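Local structure of CS6 fimbrial subunit B, CS6 fimbrial subunit A (Escherichia coli, 4B9G) at residues M43-P46 against A47-A51. The protein probably assembles, as a pilin subunit, into the CS6 colonization factor with which enterotoxigenic Escherichia coli adheres to host cells. Sequence-based numbering, arbitrary orientation.
Sequences MTIP and AGVSA
Val49 folds back on Ile45 and Pro46 where the chain, in the CssB part of this fusion, reverses by a type II beta turn from Pro46 to Val49. Its backbone N donates to Pro46 O at 3.1 Å, with an N-H...O angle of 155° and the donor tilted 31° from the carbonyl plane. Branched side chains pack beside this bond: Ile45 CG2 lies 3.7 Å from Val49 CB, and the two side chains meet at about a right angle. CG1 of Val49 stands anti to the backbone N and comes within 3.9 Å of Ile45 CG2, while CG2, lying beside that N, reaches Pro46 CD at 4.0 Å. Gly48 holds the third position of the turn with phi 97°, a conformation that suits glycine because it has no CB to meet the carbonyl O of Ala47.

Farther out, Phe138 of strand 128-142 packs on both Pro46 and Val49, Ile45 touches Val103 and Tyr109, and Glu105 OE1 accepts from Gly48 N. Ser50 and Ala51 then form a classic bulge opposite Tyr139 as the chain enters strand 51-56. One backbone bond, a glycine and apolar contacts thus together set the reversal between strands 37-44 and 51-56, with Ile45 and Val49 packed against strands 108-119 and 128-142.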
# COMPACT_ATOMS: atom_id res chain seq x y z
N MET A 43 6.40 9.26 -0.61
CA MET A 43 7.14 9.37 -1.87
C MET A 43 7.16 10.80 -2.38
O MET A 43 6.26 11.57 -2.13
CB MET A 43 6.56 8.46 -2.95
CG MET A 43 5.15 8.84 -3.42
SD MET A 43 4.41 7.73 -4.70
CE MET A 43 4.11 6.22 -3.77
N THR A 44 8.21 11.17 -3.08
CA THR A 44 8.17 12.45 -3.84
C THR A 44 8.24 12.07 -5.30
O THR A 44 8.98 11.22 -5.69
CB THR A 44 9.28 13.48 -3.45
OG1 THR A 44 9.11 13.88 -2.09
CG2 THR A 44 9.23 14.74 -4.31
N ILE A 45 7.46 12.72 -6.12
CA ILE A 45 7.35 12.34 -7.51
C ILE A 45 8.56 12.87 -8.30
O ILE A 45 8.77 14.09 -8.35
CB ILE A 45 6.07 12.95 -8.06
CG1 ILE A 45 4.85 12.54 -7.20
CG2 ILE A 45 5.90 12.58 -9.52
CD1 ILE A 45 4.64 11.05 -7.02
N PRO A 46 9.33 11.99 -8.96
CA PRO A 46 10.46 12.49 -9.76
C PRO A 46 9.99 13.25 -10.98
O PRO A 46 8.92 13.01 -11.53
CB PRO A 46 11.16 11.21 -10.21
CG PRO A 46 10.71 10.15 -9.28
CD PRO A 46 9.31 10.52 -8.91
N ALA A 47 10.82 14.18 -11.44
CA ALA A 47 10.54 14.88 -12.69
C ALA A 47 10.36 13.84 -13.79
O ALA A 47 11.11 12.86 -13.85
CB ALA A 47 11.68 15.83 -13.03
N GLY A 48 9.36 14.04 -14.64
CA GLY A 48 9.09 13.11 -15.72
C GLY A 48 8.00 12.09 -15.41
O GLY A 48 7.57 11.37 -16.31
N VAL A 49 7.56 12.00 -14.16
CA VAL A 49 6.50 11.08 -13.79
C VAL A 49 5.19 11.85 -13.75
O VAL A 49 5.05 12.83 -13.01
CB VAL A 49 6.79 10.42 -12.44
CG1 VAL A 49 5.60 9.60 -11.98
CG2 VAL A 49 8.05 9.56 -12.56
N SER A 50 4.21 11.43 -14.51
CA SER A 50 2.90 11.99 -14.63
C SER A 50 1.81 11.31 -13.86
O SER A 50 0.81 11.93 -13.54
CB SER A 50 2.45 12.13 -16.09
OG SER A 50 3.37 12.77 -16.86
N ALA A 51 1.99 10.03 -13.56
CA ALA A 51 0.96 9.25 -12.87
C ALA A 51 1.59 8.14 -12.05
O ALA A 51 2.70 7.67 -12.34
CB ALA A 51 -0.05 8.68 -13.87